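Local coordinates for polyketide synthase PksJ (Bacillus subtilis subsp. subtilis, PDB 4J1Q), which acts as an NADPH-bound ketoreductase domain of the bacillaene polyketide assembly line, carrying out stereoselective alpha- and beta-ketoreduction, at residues R236-E241 with Y259-V264; Y205-G210 with S229-T234. One frame throughout, in Å; residues are numbered along the deposited sequence.

Both contacts belong to the nucleotide-binding part of the ketoreductase domain and both touch the same NADPH. Contact 2 is core: the neighbouring parallel strands 204-208 and 230-234 are joined by backbone hydrogen bonds, with mostly apolar side chains on the two faces. Contact 1 lies at the surface, about 11 Å away between centres, where the loops that follow strands 230-234 and 256-259 meet around the adenine and the 2'-phosphate of its ribose. Its chemistry is largely polar, with one aliphatic-aromatic contact. Strand 230-234 serves both: it pairs in contact 2 and then runs into the loop of contact 1, while Leu233 and Thr234 also reach Arg260 and Ala262 with probable hydrogen bonds.

Contact 1: R236-E241 with Y259-V264; sequences RSVLSE and YREADV. With NDP (NADPH dihydro-nicotinamide-adenine-dinucleotide phosphate), chain B.
The Tyr259 ring is covered by Leu239, whose CD2 sits 4.2 Å from the ring centroid and almost on the ring normal, a CH-pi contact; the opposite face carries the backbone N of Glu261, offset toward the rim. At the ring's edge, Ser237 O accepts a very short hydrogen bond from Tyr259 OH, 2.5 Å. The Arg236 guanidinium has NADPH N7A over one face, 3.3 Å above its plane, and the 2'-phosphate at its edge, in plane. A bend at chi3 (-61°) turns the group back so that NE reaches O3X of NADPH at 2.9 Å while NH1 bonds O1X. The backbone N of Arg236 also donates to O3X, and both N and OG of Ser237 grip O2X, giving the phosphate five bonds from two consecutive residues. At the N6A-N1A edge of the adenine, Asp263 OD1 accepts from N6A of NADPH at 3.1 Å and is also bonded to Ser265 N. Beside it, Val264 N donates to N1A of NADPH at 3.1 Å. The aliphatic CD of Arg236 lies 3.8 Å from Asp263 OD2, but the charged groups themselves do not meet. Arg236 and Ser237 thus hold the 2'-phosphate, which NADH lacks, while Asp263 and Val264 meet N6A and N1A of the adenine, a chemistry consistent with a preference for NADPH.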
loop_
_atom_site.group_PDB
_atom_site.type_symbol
_atom_site.label_atom_id
_atom_site.label_comp_id
_atom_site.label_asym_id
_atom_site.label_seq_id
_atom_site.Cartn_x
_atom_site.Cartn_y
_atom_site.Cartn_z
ATOM N N ARG A 236 -9.274 17.573 -2.821
ATOM C CA ARG A 236 -10.207 18.349 -2.017
ATOM C C ARG A 236 -10.123 19.862 -2.239
ATOM O O ARG A 236 -11.133 20.536 -2.220
ATOM C CB ARG A 236 -10.039 18.043 -0.537
ATOM C CG ARG A 236 -10.266 16.603 -0.163
ATOM C CD ARG A 236 -9.744 16.311 1.243
ATOM N NE ARG A 236 -8.310 16.535 1.364
ATOM C CZ ARG A 236 -7.611 16.338 2.476
ATOM N NH1 ARG A 236 -6.310 16.619 2.508
ATOM N NH2 ARG A 236 -8.218 15.948 3.585
ATOM N N SER A 237 -8.920 20.404 -2.294
ATOM C CA SER A 237 -8.757 21.845 -2.203
ATOM C C SER A 237 -9.319 22.524 -3.445
ATOM O O SER A 237 -9.258 21.974 -4.540
ATOM C CB SER A 237 -7.282 22.197 -2.084
ATOM O OG SER A 237 -6.763 21.763 -0.864
ATOM N N VAL A 238 -9.897 23.703 -3.250
ATOM C CA VAL A 238 -9.926 24.740 -4.273
ATOM C C VAL A 238 -8.526 25.035 -4.812
ATOM O O VAL A 238 -7.590 25.191 -4.046
ATOM C CB VAL A 238 -10.547 26.039 -3.697
ATOM C CG1 VAL A 238 -10.523 27.158 -4.733
ATOM C CG2 VAL A 238 -11.970 25.768 -3.236
ATOM N N LEU A 239 -8.394 25.151 -6.121
ATOM C CA LEU A 239 -7.112 25.469 -6.740
ATOM C C LEU A 239 -6.629 26.847 -6.350
ATOM O O LEU A 239 -7.371 27.817 -6.489
ATOM C CB LEU A 239 -7.227 25.405 -8.266
ATOM C CG LEU A 239 -7.180 24.026 -8.911
ATOM C CD1 LEU A 239 -7.053 24.144 -10.423
ATOM C CD2 LEU A 239 -6.057 23.169 -8.345
ATOM N N SER A 240 -5.366 26.941 -5.940
ATOM C CA SER A 240 -4.700 28.240 -5.850
ATOM C C SER A 240 -4.371 28.763 -7.247
ATOM O O SER A 240 -4.560 28.055 -8.238
ATOM C CB SER A 240 -3.432 28.145 -5.005
ATOM O OG SER A 240 -2.529 27.206 -5.556
ATOM N N GLU A 241 -3.907 30.010 -7.323
ATOM C CA GLU A 241 -3.648 30.655 -8.608
ATOM C C GLU A 241 -2.575 29.907 -9.388
ATOM O O GLU A 241 -2.728 29.635 -10.580
ATOM C CB GLU A 241 -3.217 32.109 -8.398
ATOM C CG GLU A 241 -4.297 32.997 -7.800
ATOM C CD GLU A 241 -3.813 34.417 -7.564
ATOM O OE1 GLU A 241 -2.874 34.582 -6.758
ATOM O OE2 GLU A 241 -4.349 35.360 -8.196
ATOM N N TYR A 259 -10.495 20.131 -13.356
ATOM C CA TYR A 259 -10.292 19.815 -11.948
ATOM C C TYR A 259 -11.601 19.588 -11.209
ATOM O O TYR A 259 -12.428 20.478 -11.114
ATOM C CB TYR A 259 -9.478 20.889 -11.246
ATOM C CG TYR A 259 -9.310 20.626 -9.757
ATOM C CD1 TYR A 259 -8.391 19.688 -9.306
ATOM C CD2 TYR A 259 -10.110 21.270 -8.813
ATOM C CE1 TYR A 259 -8.236 19.427 -7.959
ATOM C CE2 TYR A 259 -9.971 21.015 -7.471
ATOM C CZ TYR A 259 -9.022 20.097 -7.050
ATOM O OH TYR A 259 -8.858 19.843 -5.715
ATOM N N ARG A 260 -11.807 18.393 -10.686
ATOM C CA ARG A 260 -13.120 18.096 -10.158
ATOM C C ARG A 260 -13.268 18.171 -8.642
ATOM O O ARG A 260 -14.361 17.965 -8.120
ATOM C CB ARG A 260 -13.669 16.778 -10.711
ATOM C CG ARG A 260 -14.972 16.326 -10.059
ATOM C CD ARG A 260 -16.102 17.332 -10.273
ATOM N NE ARG A 260 -17.367 16.883 -9.688
ATOM C CZ ARG A 260 -18.539 17.485 -9.874
ATOM N NH1 ARG A 260 -18.613 18.594 -10.600
ATOM N NH2 ARG A 260 -19.639 16.986 -9.323
ATOM N N GLU A 261 -12.226 18.560 -7.925
ATOM C CA GLU A 261 -12.474 19.012 -6.564
ATOM C C GLU A 261 -13.454 18.060 -5.833
ATOM O O GLU A 261 -14.556 18.466 -5.475
ATOM C CB GLU A 261 -13.085 20.406 -6.603
ATOM C CG GLU A 261 -12.528 21.366 -5.574
ATOM C CD GLU A 261 -13.261 22.710 -5.550
ATOM O OE1 GLU A 261 -14.144 22.897 -4.681
ATOM O OE2 GLU A 261 -12.888 23.616 -6.336
ATOM N N ALA A 262 -13.050 16.804 -5.628
ATOM C CA ALA A 262 -13.865 15.814 -4.910
ATOM C C ALA A 262 -13.048 15.101 -3.837
ATOM O O ALA A 262 -11.830 14.950 -3.978
ATOM C CB ALA A 262 -14.453 14.792 -5.884
ATOM N N ASP A 263 -13.718 14.650 -2.777
ATOM C CA ASP A 263 -13.084 13.903 -1.683
ATOM C C ASP A 263 -13.268 12.397 -1.861
ATOM O O ASP A 263 -14.381 11.895 -1.706
ATOM C CB ASP A 263 -13.699 14.313 -0.355
ATOM C CG ASP A 263 -12.968 13.717 0.859
ATOM O OD1 ASP A 263 -12.401 12.603 0.748
ATOM O OD2 ASP A 263 -12.990 14.371 1.934
ATOM N N VAL A 264 -12.181 11.667 -2.118
ATOM C CA VAL A 264 -12.288 10.221 -2.391
ATOM C C VAL A 264 -12.857 9.427 -1.209
ATOM O O VAL A 264 -13.409 8.333 -1.394
ATOM C CB VAL A 264 -10.958 9.579 -2.863
ATOM C CG1 VAL A 264 -10.562 10.090 -4.227
ATOM C CG2 VAL A 264 -9.829 9.824 -1.857
HETATM P PA NDP B . 1.035 15.442 -2.377
HETATM O O1A NDP B . 0.575 15.587 -0.922
HETATM O O2A NDP B . 1.675 16.547 -3.159
HETATM O O5B NDP B . -0.172 14.837 -3.229
HETATM C C5B NDP B . -1.284 14.210 -2.585
HETATM C C4B NDP B . -2.521 14.886 -3.153
HETATM O O4B NDP B . -3.671 14.157 -2.720
HETATM C C3B NDP B . -2.678 16.277 -2.557
HETATM O O3B NDP B . -2.708 17.156 -3.717
HETATM C C2B NDP B . -4.029 16.263 -1.845
HETATM O O2B NDP B . -4.817 17.434 -2.217
HETATM C C1B NDP B . -4.738 15.054 -2.427
HETATM N N9A NDP B . -5.604 14.466 -1.361
HETATM C C8A NDP B . -5.263 14.235 -0.043
HETATM N N7A NDP B . -6.366 13.672 0.585
HETATM C C5A NDP B . -7.375 13.499 -0.378
HETATM C C6A NDP B . -8.676 13.000 -0.341
HETATM N N6A NDP B . -9.257 12.554 0.820
HETATM N N1A NDP B . -9.416 12.981 -1.486
HETATM C C2A NDP B . -8.913 13.474 -2.644
HETATM N N3A NDP B . -7.670 14.000 -2.687
HETATM C C4A NDP B . -6.864 13.990 -1.581
HETATM O O3 NDP B . 2.003 14.152 -2.418
HETATM P PN NDP B . 2.630 13.632 -3.795
HETATM O O1N NDP B . 4.133 13.753 -3.556
HETATM O O2N NDP B . 1.895 14.207 -4.992
HETATM O O5D NDP B . 2.261 12.061 -3.730
HETATM C C5D NDP B . 1.400 11.417 -4.680
HETATM C C4D NDP B . 1.123 9.985 -4.167
HETATM O O4D NDP B . 2.329 9.200 -4.294
HETATM C C3D NDP B . 0.770 9.990 -2.672
HETATM O O3D NDP B . -0.312 9.068 -2.402
HETATM C C2D NDP B . 2.041 9.566 -2.005
HETATM O O2D NDP B . 1.721 8.830 -0.820
HETATM C C1D NDP B . 2.769 8.705 -3.048
HETATM N N1N NDP B . 4.228 8.824 -2.921
HETATM C C2N NDP B . 4.872 10.003 -3.158
HETATM C C3N NDP B . 6.269 10.127 -2.978
HETATM C C7N NDP B . 6.968 11.458 -3.268
HETATM O O7N NDP B . 8.197 11.455 -3.420
HETATM N N7N NDP B . 6.272 12.620 -3.265
HETATM C C4N NDP B . 7.014 9.025 -2.483
HETATM C C5N NDP B . 6.316 7.830 -2.217
HETATM C C6N NDP B . 4.919 7.772 -2.439
HETATM P P2B NDP B . -5.949 18.046 -1.232
HETATM O O1X NDP B . -5.188 18.190 0.104
HETATM O O2X NDP B . -6.306 19.304 -2.014
HETATM O O3X NDP B . -7.066 17.025 -1.164
#

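Contact 2: Y205-G210 with S229-T234; sequences YLITGG and STIVLT. With NDP (NADPH dihydro-nicotinamide-adenine-dinucleotide phosphate), chain B.
With CG1 of Ile207 anti to its carbonyl carbon (chi1 -43°) and CG of Leu233 placed likewise, the two side chains lie side by side and point the same way, bringing Ile207 CG1 to 4.0 Å from Leu233 CD2. Thr234 turns differently: OG1 is anti to the backbone N (chi1 -168°), which leaves CG2 between N and the carbonyl carbon and lays that methyl alongside Thr208, 3.3 Å from Thr208 CA. Its hydroxyl bonds Ala262 N beyond the pair. Between these two pairs, which stand on opposite faces, the strands run parallel, 16° apart in direction. Tyr205 N donates to Thr230 O at 2.8 Å in a nearly straight bond, and Tyr205 O accepts from Val232 N. Ile207 then repeats the pattern, N to Val232 O and O from Thr234 N, both at 3.1 Å.

This is the first beta-alpha-beta unit of the NADPH-binding Rossmann fold, in which helix 213-226 connects the two strands and packs on the face bearing Tyr205, Ile207, Ile231 and Leu233: Ile222 meets Tyr205 and Ile231, and Leu216 meets Leu233. On the other face stand Leu206, Thr208, Val232 and Thr234, with the CB atoms of Leu206 and Val232 4.0 Å apart. At the end of the strand a type II turn runs from Ile207 to Gly210, the start of what is probably the glycine-rich nucleotide-binding loop. Gly210 N donates to Thr234 O at 2.9 Å, drawing the turn back against the end of the neighbouring strand. Gly209 takes the positive phi of the turn's third position, and its CA lies at 3.3 Å from the ribose oxygen O4B of NADPH, while Leu233 CD1 packs against the Gly210 carbonyl.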
loop_
_atom_site.group_PDB
_atom_site.type_symbol
_atom_site.label_atom_id
_atom_site.label_comp_id
_atom_site.label_asym_id
_atom_site.label_seq_id
_atom_site.Cartn_x
_atom_site.Cartn_y
_atom_site.Cartn_z
ATOM N N TYR A 205 -8.125 9.980 -18.844
ATOM C CA TYR A 205 -7.358 9.562 -17.692
ATOM C C TYR A 205 -7.695 10.490 -16.538
ATOM O O TYR A 205 -7.812 11.707 -16.722
ATOM C CB TYR A 205 -5.854 9.597 -17.998
ATOM C CG TYR A 205 -5.484 8.818 -19.250
ATOM C CD1 TYR A 205 -5.763 7.448 -19.351
ATOM C CD2 TYR A 205 -4.959 9.466 -20.376
ATOM C CE1 TYR A 205 -5.488 6.740 -20.522
ATOM C CE2 TYR A 205 -4.671 8.765 -21.544
ATOM C CZ TYR A 205 -4.956 7.416 -21.623
ATOM O OH TYR A 205 -4.681 6.743 -22.798
ATOM N N LEU A 206 -7.927 9.899 -15.363
ATOM C CA LEU A 206 -7.964 10.647 -14.122
ATOM C C LEU A 206 -6.867 10.300 -13.132
ATOM O O LEU A 206 -6.400 9.163 -13.034
ATOM C CB LEU A 206 -9.338 10.588 -13.447
ATOM C CG LEU A 206 -9.723 9.369 -12.617
ATOM C CD1 LEU A 206 -10.773 9.739 -11.587
ATOM C CD2 LEU A 206 -10.295 8.347 -13.573
ATOM N N ILE A 207 -6.490 11.317 -12.373
ATOM C CA ILE A 207 -5.524 11.180 -11.333
ATOM C C ILE A 207 -6.160 11.763 -10.084
ATOM O O ILE A 207 -6.392 12.984 -10.004
ATOM C CB ILE A 207 -4.236 11.948 -11.685
ATOM C CG1 ILE A 207 -3.855 11.716 -13.154
ATOM C CG2 ILE A 207 -3.114 11.555 -10.732
ATOM C CD1 ILE A 207 -2.518 12.307 -13.557
ATOM N N THR A 208 -6.547 10.885 -9.155
ATOM C CA THR A 208 -6.942 11.334 -7.847
ATOM C C THR A 208 -5.689 11.774 -7.141
ATOM O O THR A 208 -4.629 11.223 -7.390
ATOM C CB THR A 208 -7.604 10.221 -7.040
ATOM O OG1 THR A 208 -6.613 9.276 -6.625
ATOM C CG2 THR A 208 -8.660 9.534 -7.874
ATOM N N GLY A 209 -5.797 12.829 -6.338
ATOM C CA GLY A 209 -4.621 13.550 -5.864
ATOM C C GLY A 209 -3.919 14.275 -6.994
ATOM O O GLY A 209 -2.727 14.548 -6.921
ATOM N N GLY A 210 -4.661 14.563 -8.058
ATOM C CA GLY A 210 -4.075 15.012 -9.305
ATOM C C GLY A 210 -3.412 16.385 -9.254
ATOM O O GLY A 210 -2.494 16.649 -10.031
ATOM N N SER A 229 -5.631 14.506 -25.511
ATOM C CA SER A 229 -6.050 13.716 -24.362
ATOM C C SER A 229 -6.983 14.464 -23.414
ATOM O O SER A 229 -7.054 15.699 -23.443
ATOM C CB SER A 229 -4.830 13.219 -23.598
ATOM O OG SER A 229 -4.086 14.316 -23.087
ATOM N N THR A 230 -7.692 13.709 -22.575
ATOM C CA THR A 230 -8.491 14.291 -21.494
ATOM C C THR A 230 -7.996 13.839 -20.112
ATOM O O THR A 230 -7.926 12.649 -19.822
ATOM C CB THR A 230 -9.988 13.958 -21.642
ATOM O OG1 THR A 230 -10.504 14.609 -22.806
ATOM C CG2 THR A 230 -10.764 14.444 -20.438
ATOM N N ILE A 231 -7.621 14.801 -19.279
ATOM C CA ILE A 231 -7.052 14.512 -17.981
ATOM C C ILE A 231 -7.887 15.166 -16.893
ATOM O O ILE A 231 -7.928 16.393 -16.804
ATOM C CB ILE A 231 -5.611 15.035 -17.887
ATOM C CG1 ILE A 231 -4.877 14.833 -19.218
ATOM C CG2 ILE A 231 -4.872 14.361 -16.742
ATOM C CD1 ILE A 231 -3.445 15.321 -19.222
ATOM N N VAL A 232 -8.576 14.344 -16.097
ATOM C CA VAL A 232 -9.383 14.831 -14.979
ATOM C C VAL A 232 -8.596 14.716 -13.674
ATOM O O VAL A 232 -8.408 13.623 -13.141
ATOM C CB VAL A 232 -10.708 14.049 -14.849
ATOM C CG1 VAL A 232 -11.495 14.508 -13.621
ATOM C CG2 VAL A 232 -11.552 14.253 -16.088
ATOM N N LEU A 233 -8.109 15.854 -13.192
ATOM C CA LEU A 233 -7.418 15.926 -11.922
ATOM C C LEU A 233 -8.381 16.199 -10.793
ATOM O O LEU A 233 -9.195 17.112 -10.872
ATOM C CB LEU A 233 -6.378 17.032 -11.956
ATOM C CG LEU A 233 -5.394 16.980 -13.128
ATOM C CD1 LEU A 233 -4.330 18.069 -12.983
ATOM C CD2 LEU A 233 -4.779 15.587 -13.215
ATOM N N THR A 234 -8.253 15.451 -9.703
ATOM C CA THR A 234 -9.136 15.642 -8.567
ATOM C C THR A 234 -8.410 15.704 -7.222
ATOM O O THR A 234 -7.336 15.144 -7.071
ATOM C CB THR A 234 -10.234 14.573 -8.523
ATOM O OG1 THR A 234 -11.226 14.963 -7.567
ATOM C CG2 THR A 234 -9.649 13.228 -8.098
HETATM P PA NDP B . 1.035 15.442 -2.377
HETATM O O1A NDP B . 0.575 15.587 -0.922
HETATM O O2A NDP B . 1.675 16.547 -3.159
HETATM O O5B NDP B . -0.172 14.837 -3.229
HETATM C C5B NDP B . -1.284 14.210 -2.585
HETATM C C4B NDP B . -2.521 14.886 -3.153
HETATM O O4B NDP B . -3.671 14.157 -2.720
HETATM C C3B NDP B . -2.678 16.277 -2.557
HETATM O O3B NDP B . -2.708 17.156 -3.717
HETATM C C2B NDP B . -4.029 16.263 -1.845
HETATM O O2B NDP B . -4.817 17.434 -2.217
HETATM C C1B NDP B . -4.738 15.054 -2.427
HETATM N N9A NDP B . -5.604 14.466 -1.361
HETATM C C8A NDP B . -5.263 14.235 -0.043
HETATM N N7A NDP B . -6.366 13.672 0.585
HETATM C C5A NDP B . -7.375 13.499 -0.378
HETATM C C6A NDP B . -8.676 13.000 -0.341
HETATM N N6A NDP B . -9.257 12.554 0.820
HETATM N N1A NDP B . -9.416 12.981 -1.486
HETATM C C2A NDP B . -8.913 13.474 -2.644
HETATM N N3A NDP B . -7.670 14.000 -2.687
HETATM C C4A NDP B . -6.864 13.990 -1.581
HETATM O O3 NDP B . 2.003 14.152 -2.418
HETATM P PN NDP B . 2.630 13.632 -3.795
HETATM O O1N NDP B . 4.133 13.753 -3.556
HETATM O O2N NDP B . 1.895 14.207 -4.992
HETATM O O5D NDP B . 2.261 12.061 -3.730
HETATM C C5D NDP B . 1.400 11.417 -4.680
HETATM C C4D NDP B . 1.123 9.985 -4.167
HETATM O O4D NDP B . 2.329 9.200 -4.294
HETATM C C3D NDP B . 0.770 9.990 -2.672
HETATM O O3D NDP B . -0.312 9.068 -2.402
HETATM C C2D NDP B . 2.041 9.566 -2.005
HETATM O O2D NDP B . 1.721 8.830 -0.820
HETATM C C1D NDP B . 2.769 8.705 -3.048
HETATM N N1N NDP B . 4.228 8.824 -2.921
HETATM C C2N NDP B . 4.872 10.003 -3.158
HETATM C C3N NDP B . 6.269 10.127 -2.978
HETATM C C7N NDP B . 6.968 11.458 -3.268
HETATM O O7N NDP B . 8.197 11.455 -3.420
HETATM N N7N NDP B . 6.272 12.620 -3.265
HETATM C C4N NDP B . 7.014 9.025 -2.483
HETATM C C5N NDP B . 6.316 7.830 -2.217
HETATM C C6N NDP B . 4.919 7.772 -2.439
HETATM P P2B NDP B . -5.949 18.046 -1.232
HETATM O O1X NDP B . -5.188 18.190 0.104
HETATM O O2X NDP B . -6.306 19.304 -2.014
HETATM O O3X NDP B . -7.066 17.025 -1.164
#